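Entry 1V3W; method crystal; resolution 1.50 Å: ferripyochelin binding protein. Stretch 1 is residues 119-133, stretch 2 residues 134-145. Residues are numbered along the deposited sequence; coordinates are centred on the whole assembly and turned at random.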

# COMPACT_ATOMS: atom_id res chain seq x y z
N ALA A 119 -2.53 -6.17 -11.39
CA ALA A 119 -3.47 -7.23 -11.74
C ALA A 119 -4.13 -7.79 -10.48
O ALA A 119 -3.57 -7.69 -9.39
CB ALA A 119 -2.77 -8.34 -12.52
N VAL A 120 -5.31 -8.38 -10.65
CA VAL A 120 -6.03 -8.98 -9.53
C VAL A 120 -6.40 -10.41 -9.89
O VAL A 120 -7.17 -10.65 -10.82
CB VAL A 120 -7.33 -8.21 -9.20
CG1 VAL A 120 -8.10 -8.94 -8.10
CG2 VAL A 120 -7.00 -6.79 -8.76
N VAL A 121 -5.82 -11.37 -9.17
CA VAL A 121 -6.14 -12.77 -9.40
C VAL A 121 -7.34 -13.08 -8.52
O VAL A 121 -7.24 -13.08 -7.29
CB VAL A 121 -4.95 -13.69 -9.04
CG1 VAL A 121 -5.34 -15.15 -9.21
CG2 VAL A 121 -3.75 -13.36 -9.93
N PRO A 122 -8.50 -13.35 -9.13
CA PRO A 122 -9.76 -13.66 -8.44
C PRO A 122 -9.70 -14.87 -7.51
O PRO A 122 -8.83 -15.73 -7.64
CB PRO A 122 -10.74 -13.89 -9.59
CG PRO A 122 -10.17 -13.07 -10.70
CD PRO A 122 -8.70 -13.36 -10.59
N PRO A 123 -10.63 -14.95 -6.56
CA PRO A 123 -10.67 -16.07 -5.62
C PRO A 123 -10.78 -17.39 -6.37
O PRO A 123 -11.48 -17.48 -7.38
CB PRO A 123 -11.93 -15.78 -4.79
CG PRO A 123 -12.00 -14.28 -4.80
CD PRO A 123 -11.68 -13.96 -6.24
N ASN A 124 -10.07 -18.40 -5.88
CA ASN A 124 -10.08 -19.74 -6.46
C ASN A 124 -9.56 -19.86 -7.89
O ASN A 124 -9.67 -20.92 -8.51
CB ASN A 124 -11.48 -20.34 -6.37
CG ASN A 124 -11.94 -20.52 -4.94
OD1 ASN A 124 -11.27 -21.18 -4.14
ND2 ASN A 124 -13.08 -19.92 -4.60
N LYS A 125 -8.99 -18.78 -8.42
CA LYS A 125 -8.45 -18.80 -9.77
C LYS A 125 -7.16 -19.62 -9.83
O LYS A 125 -6.24 -19.40 -9.04
CB LYS A 125 -8.16 -17.38 -10.25
CG LYS A 125 -7.54 -17.28 -11.64
CD LYS A 125 -8.54 -17.67 -12.73
CE LYS A 125 -7.97 -17.42 -14.12
NZ LYS A 125 -8.98 -17.64 -15.19
N GLU A 126 -7.09 -20.55 -10.77
CA GLU A 126 -5.90 -21.37 -10.94
C GLU A 126 -5.10 -20.88 -12.14
O GLU A 126 -5.62 -20.81 -13.26
CB GLU A 126 -6.28 -22.84 -11.12
CG GLU A 126 -7.01 -23.43 -9.92
CD GLU A 126 -7.21 -24.93 -10.03
OE1 GLU A 126 -7.83 -25.51 -9.11
OE2 GLU A 126 -6.74 -25.52 -11.02
N ILE A 127 -3.85 -20.52 -11.90
CA ILE A 127 -2.96 -20.03 -12.96
C ILE A 127 -1.93 -21.10 -13.29
O ILE A 127 -1.14 -21.51 -12.44
CB ILE A 127 -2.23 -18.75 -12.51
CG1 ILE A 127 -3.24 -17.67 -12.13
CG2 ILE A 127 -1.31 -18.26 -13.63
CD1 ILE A 127 -4.15 -17.24 -13.27
N PRO A 128 -1.93 -21.59 -14.55
CA PRO A 128 -0.97 -22.62 -14.96
C PRO A 128 0.49 -22.14 -14.97
O PRO A 128 0.75 -20.94 -14.99
CB PRO A 128 -1.45 -22.99 -16.37
CG PRO A 128 -2.91 -22.66 -16.34
CD PRO A 128 -2.92 -21.34 -15.60
N ASP A 129 1.42 -23.09 -14.96
CA ASP A 129 2.84 -22.76 -14.99
C ASP A 129 3.17 -21.97 -16.26
O ASP A 129 2.49 -22.10 -17.27
CB ASP A 129 3.71 -24.02 -14.98
CG ASP A 129 3.43 -24.94 -13.81
OD1 ASP A 129 2.94 -24.46 -12.76
OD2 ASP A 129 3.73 -26.15 -13.93
N TYR A 130 4.23 -21.17 -16.18
CA TYR A 130 4.71 -20.39 -17.32
C TYR A 130 3.71 -19.39 -17.90
O TYR A 130 3.76 -19.07 -19.08
CB TYR A 130 5.19 -21.35 -18.41
CG TYR A 130 6.31 -22.25 -17.93
CD1 TYR A 130 7.59 -21.74 -17.73
CD2 TYR A 130 6.07 -23.59 -17.62
CE1 TYR A 130 8.61 -22.54 -17.23
CE2 TYR A 130 7.09 -24.39 -17.10
CZ TYR A 130 8.35 -23.86 -16.91
OH TYR A 130 9.36 -24.64 -16.40
N SER A 131 2.83 -18.89 -17.05
CA SER A 131 1.81 -17.93 -17.49
C SER A 131 2.13 -16.48 -17.15
O SER A 131 2.78 -16.19 -16.14
CB SER A 131 0.46 -18.25 -16.84
OG SER A 131 0.02 -19.56 -17.13
N LEU A 132 1.68 -15.58 -18.01
CA LEU A 132 1.81 -14.14 -17.79
C LEU A 132 0.35 -13.76 -17.53
O LEU A 132 -0.52 -14.04 -18.35
CB LEU A 132 2.30 -13.39 -19.02
CG LEU A 132 2.17 -11.87 -18.87
CD1 LEU A 132 3.02 -11.39 -17.69
CD2 LEU A 132 2.59 -11.16 -20.15
N VAL A 133 0.09 -13.16 -16.37
CA VAL A 133 -1.26 -12.77 -16.01
C VAL A 133 -1.42 -11.26 -15.96
O VAL A 133 -0.64 -10.57 -15.31
CB VAL A 133 -1.65 -13.36 -14.63
CG1 VAL A 133 -3.09 -13.01 -14.30
CG2 VAL A 133 -1.45 -14.87 -14.64
N LEU A 134 -2.43 -10.76 -16.66
CA LEU A 134 -2.71 -9.33 -16.70
C LEU A 134 -4.20 -9.06 -16.55
O LEU A 134 -5.03 -9.93 -16.85
CB LEU A 134 -2.26 -8.73 -18.04
CG LEU A 134 -0.81 -8.87 -18.48
CD1 LEU A 134 -0.64 -8.21 -19.84
CD2 LEU A 134 0.12 -8.22 -17.46
N GLY A 135 -4.53 -7.87 -16.07
CA GLY A 135 -5.92 -7.48 -15.94
C GLY A 135 -6.63 -7.67 -14.61
O GLY A 135 -6.09 -8.20 -13.64
N VAL A 136 -7.87 -7.19 -14.59
CA VAL A 136 -8.76 -7.27 -13.44
C VAL A 136 -10.17 -7.52 -13.98
O VAL A 136 -10.81 -6.61 -14.48
CB VAL A 136 -8.78 -5.94 -12.64
CG1 VAL A 136 -9.74 -6.06 -11.47
CG2 VAL A 136 -7.38 -5.60 -12.15
N PRO A 137 -10.66 -8.77 -13.89
CA PRO A 137 -9.99 -9.94 -13.32
C PRO A 137 -8.79 -10.42 -14.13
O PRO A 137 -8.77 -10.32 -15.36
CB PRO A 137 -11.10 -10.98 -13.28
CG PRO A 137 -11.89 -10.65 -14.49
CD PRO A 137 -11.99 -9.14 -14.41
N GLY A 138 -7.79 -10.93 -13.43
CA GLY A 138 -6.58 -11.42 -14.07
C GLY A 138 -6.81 -12.57 -15.03
O GLY A 138 -7.48 -13.56 -14.70
N LYS A 139 -6.22 -12.44 -16.21
CA LYS A 139 -6.31 -13.44 -17.28
C LYS A 139 -4.90 -13.88 -17.65
O LYS A 139 -3.95 -13.12 -17.50
CB LYS A 139 -6.92 -12.82 -18.55
CG LYS A 139 -8.27 -12.15 -18.39
CD LYS A 139 -9.40 -13.15 -18.31
CE LYS A 139 -9.33 -13.97 -17.03
NZ LYS A 139 -10.65 -14.56 -16.72
N VAL A 140 -4.77 -15.11 -18.14
CA VAL A 140 -3.48 -15.59 -18.63
C VAL A 140 -3.54 -15.07 -20.06
O VAL A 140 -4.40 -15.48 -20.83
CB VAL A 140 -3.38 -17.13 -18.68
CG1 VAL A 140 -2.16 -17.53 -19.50
CG2 VAL A 140 -3.27 -17.70 -17.28
N VAL A 141 -2.63 -14.16 -20.41
CA VAL A 141 -2.63 -13.59 -21.75
C VAL A 141 -1.69 -14.30 -22.72
O VAL A 141 -1.86 -14.23 -23.94
CB VAL A 141 -2.28 -12.10 -21.70
CG1 VAL A 141 -3.36 -11.34 -20.95
CG2 VAL A 141 -0.93 -11.90 -21.02
N ARG A 142 -0.70 -15.00 -22.17
CA ARG A 142 0.27 -15.73 -22.98
C ARG A 142 1.26 -16.44 -22.07
O ARG A 142 1.23 -16.26 -20.85
CB ARG A 142 1.04 -14.78 -23.90
CG ARG A 142 1.96 -13.79 -23.19
CD ARG A 142 2.82 -13.04 -24.20
NE ARG A 142 3.60 -11.96 -23.60
CZ ARG A 142 4.63 -12.13 -22.77
NH1 ARG A 142 5.02 -13.35 -22.43
NH2 ARG A 142 5.27 -11.08 -22.28
N GLN A 143 2.13 -17.26 -22.65
CA GLN A 143 3.14 -17.97 -21.88
C GLN A 143 4.38 -17.08 -21.79
O GLN A 143 4.57 -16.18 -22.62
CB GLN A 143 3.50 -19.30 -22.54
CG GLN A 143 2.36 -20.31 -22.63
CD GLN A 143 1.73 -20.62 -21.28
OE1 GLN A 143 0.83 -19.91 -20.83
NE2 GLN A 143 2.21 -21.67 -20.63
N LEU A 144 5.21 -17.31 -20.79
CA LEU A 144 6.42 -16.52 -20.62
C LEU A 144 7.48 -16.85 -21.66
O LEU A 144 7.49 -17.95 -22.21
CB LEU A 144 7.03 -16.75 -19.23
CG LEU A 144 6.21 -16.43 -17.98
CD1 LEU A 144 7.10 -16.60 -16.76
CD2 LEU A 144 5.66 -15.01 -18.05
N THR A 145 8.36 -15.89 -21.91
CA THR A 145 9.45 -16.08 -22.85
C THR A 145 10.62 -16.63 -22.04
O THR A 145 10.57 -16.64 -20.81
CB THR A 145 9.90 -14.75 -23.47
OG1 THR A 145 10.39 -13.88 -22.45
CG2 THR A 145 8.73 -14.08 -24.19
O HOH W 1 -1.14 -20.84 -19.09

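Leu132 anchors the contact, with more of its surface covered by the other stretch than any other residue here. Strand 131-133 runs antiparallel to strand 138-141, and Leu132 bonds to the second stretch through both its polar backbone atoms: Leu132 N donates to Arg142 O (3.0 Å), and Leu132 O accepts from Val141 N (3.0 Å). Leu132 O also receives a CA-H...O contact from Val140 CA (3.4 Å). The side chain, with chi1 t and chi2 p, packs among apolar neighbours: Leu132 CB lies 3.9 Å from Leu144 CD2, Leu132 CG 4.2 Å from Leu134 CG, and Leu132 CD2 3.7 Å from Val141 CG2. Leu132 CD2 also covers one face of the Arg142 guanidinium, 3.4 Å from Arg142 NH2, while Arg142 NH1 donates to Gln143 O (2.9 Å).

Leu144 extends the pairing past the corner at Arg142. Its backbone Leu144 N donates to Tyr130 O (2.9 Å), the carbonyl of a residue inside the type II turn Pro128 to Ser131, and its side-chain end comes back over Leu132. Beside it, Ser131 and Gln143 form a non-hydrogen-bonded pair whose side chains diverge; a water nevertheless bridges them, donating to Ser131 OG (2.6 Å) and Gln143 OE1 (2.8 Å). Ser131 OG in turn donates to Pro128 O (2.6 Å), tying the turn to the strand.

Val133 and Val140 share the sheet face turned from Leu132. Val133 CG2 meets Val140 CG2 at 4.3 Å, and Val140 CG2 also reaches Ile127 CD1 (4.1 Å) and Pro128 CD (4.0 Å). Next to Val133 lies Gly138, where an ideal CB would clash with Val120 O at 3.0 Å. Without one, Gly138 N approaches closely enough to donate to Val120 O at 2.7 Å.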